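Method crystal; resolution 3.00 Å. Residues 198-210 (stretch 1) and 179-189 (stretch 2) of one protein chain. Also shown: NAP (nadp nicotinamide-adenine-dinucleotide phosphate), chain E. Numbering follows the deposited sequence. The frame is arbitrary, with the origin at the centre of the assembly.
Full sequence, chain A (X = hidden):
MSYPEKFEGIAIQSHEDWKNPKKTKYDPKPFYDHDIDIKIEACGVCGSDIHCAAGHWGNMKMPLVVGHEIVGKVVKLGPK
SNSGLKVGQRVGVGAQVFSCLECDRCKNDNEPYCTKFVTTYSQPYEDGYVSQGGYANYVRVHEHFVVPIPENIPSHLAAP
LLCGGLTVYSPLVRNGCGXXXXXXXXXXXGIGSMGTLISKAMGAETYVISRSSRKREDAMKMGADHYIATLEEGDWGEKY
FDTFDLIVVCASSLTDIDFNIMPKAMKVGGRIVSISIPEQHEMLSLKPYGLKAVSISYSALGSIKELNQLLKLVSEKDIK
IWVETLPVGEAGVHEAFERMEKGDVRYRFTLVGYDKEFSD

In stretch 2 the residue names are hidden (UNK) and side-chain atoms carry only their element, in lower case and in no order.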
ATOM      1  N   ILE A 198       8.094 -13.282  16.757  1.00 36.00           N
ATOM      2  CA  ILE A 198       7.481 -12.024  17.133  1.00 36.44           C
ATOM      3  C   ILE A 198       6.035 -11.955  16.653  1.00 36.47           C
ATOM      4  O   ILE A 198       5.177 -11.380  17.322  1.00 36.07           O
ATOM      5  CB  ILE A 198       8.293 -10.844  16.559  1.00 36.63           C
ATOM      6  CG1 ILE A 198       9.734 -10.924  17.065  1.00 35.33           C
ATOM      7  CG2 ILE A 198       7.684  -9.523  16.988  1.00 38.16           C
ATOM      8  CD1 ILE A 198      10.590  -9.763  16.640  1.00 35.92           C
ATOM      9  N   SER A 199       5.763 -12.558  15.502  1.00 36.65           N
ATOM     10  CA  SER A 199       4.417 -12.552  14.951  1.00 37.48           C
ATOM     11  C   SER A 199       3.476 -13.198  15.952  1.00 39.03           C
ATOM     12  O   SER A 199       2.468 -12.617  16.369  1.00 39.28           O
ATOM     13  CB  SER A 199       4.383 -13.340  13.650  1.00 37.15           C
ATOM     14  OG  SER A 199       3.085 -13.308  13.095  1.00 40.73           O
ATOM     15  N   LYS A 200       3.830 -14.417  16.334  1.00 40.40           N
ATOM     16  CA  LYS A 200       3.066 -15.194  17.293  1.00 40.42           C
ATOM     17  C   LYS A 200       2.946 -14.474  18.638  1.00 40.16           C
ATOM     18  O   LYS A 200       1.852 -14.338  19.172  1.00 39.85           O
ATOM     19  CB  LYS A 200       3.733 -16.556  17.460  1.00 40.44           C
ATOM     20  CG  LYS A 200       3.828 -17.320  16.148  1.00 40.93           C
ATOM     21  CD  LYS A 200       2.450 -17.600  15.565  1.00 41.53           C
ATOM     22  CE  LYS A 200       1.660 -18.534  16.476  1.00 44.41           C
ATOM     23  NZ  LYS A 200       0.188 -18.538  16.202  1.00 47.51           N
ATOM     24  N   ALA A 201       4.071 -14.009  19.168  1.00 40.95           N
ATOM     25  CA  ALA A 201       4.106 -13.290  20.441  1.00 41.29           C
ATOM     26  C   ALA A 201       3.060 -12.191  20.474  1.00 42.26           C
ATOM     27  O   ALA A 201       2.534 -11.864  21.529  1.00 41.95           O
ATOM     28  CB  ALA A 201       5.492 -12.679  20.670  1.00 40.59           C
ATOM     29  N   MET A 202       2.770 -11.610  19.317  1.00 43.98           N
ATOM     30  CA  MET A 202       1.783 -10.548  19.251  1.00 44.98           C
ATOM     31  C   MET A 202       0.376 -11.112  19.210  1.00 46.21           C
ATOM     32  O   MET A 202      -0.588 -10.400  19.490  1.00 47.91           O
ATOM     33  CB  MET A 202       2.057  -9.652  18.047  1.00 45.31           C
ATOM     34  CG  MET A 202       3.161  -8.655  18.336  1.00 45.89           C
ATOM     35  SD  MET A 202       3.859  -7.863  16.893  1.00 45.67           S
ATOM     36  CE  MET A 202       2.554  -6.784  16.393  1.00 45.99           C
ATOM     37  N   GLY A 203       0.257 -12.388  18.852  1.00 45.46           N
ATOM     38  CA  GLY A 203      -1.049 -13.014  18.851  1.00 44.76           C
ATOM     39  C   GLY A 203      -1.677 -13.459  17.553  1.00 44.87           C
ATOM     40  O   GLY A 203      -2.684 -14.162  17.569  1.00 46.49           O
ATOM     41  N   ALA A 204      -1.109 -13.077  16.424  1.00 44.61           N
ATOM     42  CA  ALA A 204      -1.702 -13.466  15.150  1.00 44.02           C
ATOM     43  C   ALA A 204      -1.522 -14.942  14.790  1.00 42.81           C
ATOM     44  O   ALA A 204      -0.869 -15.705  15.508  1.00 41.51           O
ATOM     45  CB  ALA A 204      -1.134 -12.599  14.041  1.00 45.83           C
ATOM     46  N   GLU A 205      -2.139 -15.329  13.680  1.00 41.19           N
ATOM     47  CA  GLU A 205      -2.030 -16.676  13.147  1.00 41.00           C
ATOM     48  C   GLU A 205      -1.019 -16.442  12.032  1.00 42.23           C
ATOM     49  O   GLU A 205      -1.301 -15.739  11.058  1.00 40.83           O
ATOM     50  CB  GLU A 205      -3.371 -17.134  12.580  1.00 41.86           C
ATOM     51  CG  GLU A 205      -3.391 -18.532  11.980  1.00 42.36           C
ATOM     52  CD  GLU A 205      -4.782 -18.951  11.509  1.00 44.80           C
ATOM     53  OE1 GLU A 205      -4.904 -20.032  10.883  1.00 45.96           O
ATOM     54  OE2 GLU A 205      -5.759 -18.205  11.767  1.00 44.99           O
ATOM     55  N   THR A 206       0.168 -17.014  12.192  1.00 43.16           N
ATOM     56  CA  THR A 206       1.246 -16.817  11.237  1.00 43.76           C
ATOM     57  C   THR A 206       1.460 -17.924  10.216  1.00 45.26           C
ATOM     58  O   THR A 206       1.394 -19.109  10.536  1.00 46.66           O
ATOM     59  CB  THR A 206       2.556 -16.607  11.982  1.00 42.07           C
ATOM     60  OG1 THR A 206       2.352 -15.671  13.042  1.00 42.56           O
ATOM     61  CG2 THR A 206       3.588 -16.066  11.065  1.00 41.90           C
ATOM     62  N   TYR A 207       1.722 -17.521   8.980  1.00 45.42           N
ATOM     63  CA  TYR A 207       1.982 -18.450   7.895  1.00 46.53           C
ATOM     64  C   TYR A 207       3.407 -18.188   7.423  1.00 48.00           C
ATOM     65  O   TYR A 207       3.756 -17.041   7.150  1.00 50.44           O
ATOM     66  CB  TYR A 207       1.029 -18.181   6.728  1.00 46.95           C
ATOM     67  CG  TYR A 207      -0.356 -18.773   6.865  1.00 50.15           C
ATOM     68  CD1 TYR A 207      -1.073 -18.654   8.051  1.00 51.70           C
ATOM     69  CD2 TYR A 207      -0.970 -19.427   5.788  1.00 50.33           C
ATOM     70  CE1 TYR A 207      -2.369 -19.170   8.165  1.00 52.63           C
ATOM     71  CE2 TYR A 207      -2.264 -19.943   5.893  1.00 50.02           C
ATOM     72  CZ  TYR A 207      -2.957 -19.810   7.085  1.00 51.93           C
ATOM     73  OH  TYR A 207      -4.241 -20.294   7.209  1.00 52.72           O
ATOM     74  N   VAL A 208       4.250 -19.215   7.344  1.00 47.24           N
ATOM     75  CA  VAL A 208       5.602 -18.986   6.843  1.00 45.17           C
ATOM     76  C   VAL A 208       5.503 -19.262   5.360  1.00 44.61           C
ATOM     77  O   VAL A 208       4.898 -20.245   4.955  1.00 44.17           O
ATOM     78  CB  VAL A 208       6.639 -19.916   7.493  1.00 45.10           C
ATOM     79  CG1 VAL A 208       7.923 -19.891   6.705  1.00 44.44           C
ATOM     80  CG2 VAL A 208       6.939 -19.436   8.901  1.00 46.29           C
ATOM     81  N   ILE A 209       6.073 -18.387   4.546  1.00 43.94           N
ATOM     82  CA  ILE A 209       5.987 -18.561   3.108  1.00 43.50           C
ATOM     83  C   ILE A 209       7.357 -18.620   2.464  1.00 43.50           C
ATOM     84  O   ILE A 209       7.959 -17.594   2.134  1.00 41.90           O
ATOM     85  CB  ILE A 209       5.156 -17.424   2.489  1.00 44.91           C
ATOM     86  CG1 ILE A 209       3.767 -17.416   3.136  1.00 45.34           C
ATOM     87  CG2 ILE A 209       5.050 -17.605   0.976  1.00 43.63           C
ATOM     88  CD1 ILE A 209       2.912 -16.230   2.763  1.00 45.79           C
ATOM     89  N   SER A 210       7.841 -19.845   2.278  1.00 43.66           N
ATOM     90  CA  SER A 210       9.154 -20.069   1.685  1.00 42.49           C
ATOM     91  C   SER A 210       9.003 -20.668   0.298  1.00 41.56           C
ATOM     92  O   SER A 210       7.894 -20.960  -0.138  1.00 41.92           O
ATOM     93  CB  SER A 210       9.960 -21.008   2.574  1.00 41.59           C
ATOM     94  OG  SER A 210      11.292 -21.081   2.131  1.00 44.26           O
ATOM     95  N   UNK A 179      -3.820 -10.168  17.793  1.00 48.61           N
ATOM     96  CA  UNK A 179      -4.882 -11.169  17.932  1.00 47.21           C
ATOM     97  C   UNK A 179      -5.887 -11.134  16.809  1.00 46.92           C
ATOM     98  O   UNK A 179      -6.259 -10.060  16.341  1.00 47.50           O
ATOM     99  c   UNK A 179      -5.532 -10.799  19.253  1.00 46.89           C
ATOM    100  c   UNK A 179      -4.412 -10.250  20.026  1.00 48.18           C
ATOM    101  c   UNK A 179      -3.708  -9.373  19.025  1.00 48.06           C
ATOM    102  N   UNK A 180      -6.311 -12.313  16.372  1.00 46.39           N
ATOM    103  CA  UNK A 180      -7.314 -12.399  15.328  1.00 46.06           C
ATOM    104  C   UNK A 180      -6.924 -12.141  13.888  1.00 46.00           C
ATOM    105  O   UNK A 180      -7.730 -12.382  12.990  1.00 46.17           O
ATOM    106  N   UNK A 181      -5.708 -11.663  13.645  1.00 46.08           N
ATOM    107  CA  UNK A 181      -5.277 -11.388  12.274  1.00 45.45           C
ATOM    108  C   UNK A 181      -4.539 -12.581  11.674  1.00 44.15           C
ATOM    109  O   UNK A 181      -4.075 -13.458  12.399  1.00 43.64           O
ATOM    110  c   UNK A 181      -6.123  -8.351  12.325  1.00 49.57           C
ATOM    111  c   UNK A 181      -4.913  -8.967  13.008  1.00 48.89           C
ATOM    112  c   UNK A 181      -6.703  -7.220  13.182  1.00 51.50           C
ATOM    113  c   UNK A 181      -4.368 -10.161  12.248  1.00 47.30           C
ATOM    114  n   UNK A 181      -5.695  -6.153  13.516  1.00 51.46           N
ATOM    115  N   UNK A 182      -4.431 -12.606  10.349  1.00 43.84           N
ATOM    116  CA  UNK A 182      -3.742 -13.689   9.654  1.00 45.91           C
ATOM    117  C   UNK A 182      -2.500 -13.184   8.917  1.00 46.04           C
ATOM    118  O   UNK A 182      -2.570 -12.840   7.735  1.00 45.91           O
ATOM    119  c   UNK A 182      -5.404 -15.608   9.205  1.00 50.62           C
ATOM    120  c   UNK A 182      -4.696 -14.364   8.665  1.00 49.09           C
ATOM    121  n   UNK A 182      -5.964 -18.443   7.979  1.00 57.87           N
ATOM    122  c   UNK A 182      -6.568 -16.002   8.309  1.00 54.04           C
ATOM    123  c   UNK A 182      -6.973 -17.464   8.517  1.00 58.20           C
ATOM    124  N   UNK A 183      -1.371 -13.167   9.628  1.00 46.01           N
ATOM    125  CA  UNK A 183      -0.083 -12.693   9.108  1.00 46.15           C
ATOM    126  C   UNK A 183       0.744 -13.712   8.305  1.00 46.56           C
ATOM    127  O   UNK A 183       0.724 -14.922   8.582  1.00 46.53           O
ATOM    128  c   UNK A 183       0.812 -12.190  10.261  1.00 45.82           C
ATOM    129  c   UNK A 183       0.131 -11.059  10.983  1.00 45.73           C
ATOM    130  c   UNK A 183       2.166 -11.749   9.722  1.00 45.59           C
ATOM    131  N   UNK A 184       1.491 -13.201   7.329  1.00 45.26           N
ATOM    132  CA  UNK A 184       2.327 -14.049   6.501  1.00 45.21           C
ATOM    133  C   UNK A 184       3.767 -13.571   6.433  1.00 44.77           C
ATOM    134  O   UNK A 184       4.022 -12.377   6.290  1.00 46.20           O
ATOM    135  N   UNK A 185       4.709 -14.505   6.530  1.00 43.72           N
ATOM    136  CA  UNK A 185       6.137 -14.189   6.481  1.00 42.50           C
ATOM    137  C   UNK A 185       6.812 -14.788   5.234  1.00 41.45           C
ATOM    138  O   UNK A 185       6.893 -16.011   5.080  1.00 40.82           O
ATOM    139  c   UNK A 185       6.115 -14.318   8.994  1.00 41.53           C
ATOM    140  c   UNK A 185       8.272 -14.216   7.778  1.00 40.97           C
ATOM    141  c   UNK A 185       6.146 -12.836   9.277  1.00 40.81           C
ATOM    142  c   UNK A 185       6.858 -14.738   7.730  1.00 41.80           C
ATOM    143  N   UNK A 186       7.294 -13.933   4.340  1.00 40.32           N
ATOM    144  CA  UNK A 186       7.966 -14.418   3.140  1.00 39.71           C
ATOM    145  C   UNK A 186       9.478 -14.405   3.353  1.00 39.34           C
ATOM    146  O   UNK A 186      10.056 -13.371   3.667  1.00 39.13           O
ATOM    147  c   UNK A 186       6.142 -13.902   1.505  1.00 38.60           C
ATOM    148  c   UNK A 186       7.576 -13.575   1.894  1.00 38.65           C
ATOM    149  c   UNK A 186       8.494 -13.876   0.715  1.00 36.15           C
ATOM    150  N   UNK A 187      10.096 -15.578   3.204  1.00 39.72           N
ATOM    151  CA  UNK A 187      11.531 -15.723   3.381  1.00 40.00           C
ATOM    152  C   UNK A 187      11.940 -16.031   4.812  1.00 39.49           C
ATOM    153  O   UNK A 187      12.173 -15.115   5.589  1.00 40.68           O
ATOM    154  N   UNK A 188      12.041 -17.310   5.169  1.00 38.78           N
ATOM    155  CA  UNK A 188      12.418 -17.664   6.532  1.00 37.36           C
ATOM    156  C   UNK A 188      13.910 -17.533   6.818  1.00 36.99           C
ATOM    157  O   UNK A 188      14.555 -18.468   7.284  1.00 34.98           O
ATOM    158  c   UNK A 188      11.988 -19.081   6.875  1.00 35.98           C
ATOM    159  c   UNK A 188      12.179 -19.293   8.374  1.00 34.68           C
ATOM    160  c   UNK A 188      12.250 -20.764   8.704  1.00 34.98           C
ATOM    161  c   UNK A 188      11.021 -18.622   9.097  1.00 34.25           C
ATOM    162  N   UNK A 189      14.458 -16.362   6.551  1.00 37.56           N
ATOM    163  CA  UNK A 189      15.862 -16.163   6.824  1.00 39.74           C
ATOM    164  C   UNK A 189      16.053 -15.679   8.244  1.00 39.94           C
ATOM    165  O   UNK A 189      15.301 -16.057   9.144  1.00 39.20           O
TER
HETATM  166  PA  NAP E4292      19.202 -13.704   5.756  1.00 61.33           P
HETATM  167  O1A NAP E4292      20.076 -13.033   4.862  1.00 60.74           O
HETATM  168  O2A NAP E4292      19.608 -14.547   6.968  1.00 59.31           O
HETATM  169  O5B NAP E4292      18.223 -14.618   4.885  1.00 58.58           O
HETATM  170  C5B NAP E4292      17.459 -14.001   3.815  1.00 53.73           C
HETATM  171  C4B NAP E4292      16.387 -15.078   3.564  1.00 52.21           C
HETATM  172  O4B NAP E4292      15.475 -14.587   2.475  1.00 52.35           O
HETATM  173  C3B NAP E4292      16.889 -16.440   3.007  1.00 50.61           C
HETATM  174  O3B NAP E4292      17.124 -17.315   4.121  1.00 50.15           O
HETATM  175  C2B NAP E4292      15.763 -16.870   2.087  1.00 49.41           C
HETATM  176  O2B NAP E4292      14.666 -17.487   2.750  1.00 41.45           O
HETATM  177  C1B NAP E4292      15.312 -15.539   1.421  1.00 50.83           C
HETATM  178  N9A NAP E4292      16.079 -15.315   0.164  1.00 51.26           N
HETATM  179  C8A NAP E4292      17.430 -15.190  -0.114  1.00 50.38           C
HETATM  180  N7A NAP E4292      17.713 -15.003  -1.399  1.00 50.72           N
HETATM  181  C5A NAP E4292      16.466 -15.007  -2.009  1.00 51.18           C
HETATM  182  C6A NAP E4292      16.119 -14.855  -3.373  1.00 51.10           C
HETATM  183  N6A NAP E4292      16.956 -14.670  -4.404  1.00 51.66           N
HETATM  184  N1A NAP E4292      14.760 -14.900  -3.703  1.00 50.29           N
HETATM  185  C2A NAP E4292      13.788 -15.089  -2.710  1.00 52.67           C
HETATM  186  N3A NAP E4292      14.094 -15.244  -1.358  1.00 53.20           N
HETATM  187  C4A NAP E4292      15.452 -15.194  -1.052  1.00 51.93           C
HETATM  188  O3  NAP E4292      18.153 -12.704   6.359  1.00 62.17           O
HETATM  189  PN  NAP E4292      18.179 -11.183   6.714  1.00 60.44           P
HETATM  190  O1N NAP E4292      19.453 -10.806   7.333  1.00 57.93           O
HETATM  191  O2N NAP E4292      16.962 -10.972   7.509  1.00 62.79           O
HETATM  192  O5D NAP E4292      18.079 -10.511   5.304  1.00 60.84           O
HETATM  193  C5D NAP E4292      18.487  -9.144   5.206  1.00 65.21           C
HETATM  194  C4D NAP E4292      17.619  -8.473   4.203  1.00 67.16           C
HETATM  195  O4D NAP E4292      16.787  -7.535   4.929  1.00 67.97           O
HETATM  196  C3D NAP E4292      18.443  -7.634   3.195  1.00 69.16           C
HETATM  197  O3D NAP E4292      17.913  -7.710   1.858  1.00 68.06           O
HETATM  198  C2D NAP E4292      18.399  -6.248   3.793  1.00 70.36           C
HETATM  199  O2D NAP E4292      18.567  -5.231   2.838  1.00 74.31           O
HETATM  200  C1D NAP E4292      17.059  -6.183   4.433  1.00 70.74           C
HETATM  201  P2B NAP E4292      13.856 -18.736   2.155  1.00 36.62           P
HETATM  202  O1X NAP E4292      12.834 -18.144   1.203  1.00 30.85           O
HETATM  203  O2X NAP E4292      14.931 -19.492   1.471  1.00 34.33           O
HETATM  204  O3X NAP E4292      13.208 -19.384   3.336  1.00 31.81           O

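Position 179 carries three side-chain carbons that close a ring onto its own backbone N, which identifies Pro179. Its CA-to-CB bond points away from stretch 1, yet the ring lies against the end of the helix, with CD 3.3 Å from Met202 O. Opposite it the chain turns through Gly203, whose positive phi closes a Schellman motif; a CB there would come within 3.0 Å of Pro179 CG.

Position 180 has no side-chain atoms and a phi of 76°, so it is Gly180, exposed and barely in contact with stretch 1.

At position 181 four carbons run in a row and end in a nitrogen, the pattern of lysine. The end of Lys181 leads away, and the backbone makes the contact: Glu205 N donates to Lys181 O at 3.0 Å, nearly straight at 170°, while Ala204 CB lies 3.5 Å from the same O.

Position 182 has the same unbranched chain of four carbons and a nitrogen, but here the end approaches stretch 1. This is Lys182. Its NZ forms a salt bridge with Glu205 OE1 at 3.5 Å, weak as a hydrogen bond, and lies 2.6 Å from Tyr207 OH at an angle too poor for one.

Position 183 bears three carbons, one carrying the other two, beside Ser199, with its CB 3.8 Å from Ser199 OG. Such a short fork without a heteroatom is valine. Val183 CG2 packs on Ala204 CB at 3.7 Å, and Val183 O accepts from Tyr207 N at 2.8 Å.

Position 184 lacks a side chain and is Gly184. A CB would point to the same face as Tyr207 and Ile209 and would lie only 3.3 Å from Ile209 CD1, so the bare CA leaves that methyl its room.

Position 185 has four carbons, forked at the first, with one arm two carbons long: isoleucine. Ile185 CG1 meets Thr206 CG2 at 3.7 Å. Its backbone bonds in both directions, from N to Tyr207 O at 2.8 Å and from Ile209 N to its O at 2.6 Å.

Position 186 again shows one carbon carrying two, hence Val186; its CG2 is 3.8 Å from Ile209 CB.

Position 187 has no side chain and phi/psi of 89/91, where a CB would be jammed against the preceding carbonyl O. Gly187 N donates to Ile209 O at 3.1 Å.

Position 188 has four carbons forked at the second, which makes it Leu188. Its CD1 reaches Val208 CG1 at 4.1 Å, and its N donates weakly to NAP O3X at 3.0 Å.

Position 189 has no side-chain atoms; a CB on Gly189 would clash with NAP O5B at 2.1 Å.

The contact is a parallel strand pairing whose backbone bonds alternate direction, with Val183 and Ile185 packing on one face and Val186 and Ile209 meeting on the other. Beyond the ladder, Ser210 OG donates to NAP O3X at 2.8 Å, so both stretches hold the same phosphate oxygen.

Stretch 2, residues 179-189: PGKKVGIVGLG
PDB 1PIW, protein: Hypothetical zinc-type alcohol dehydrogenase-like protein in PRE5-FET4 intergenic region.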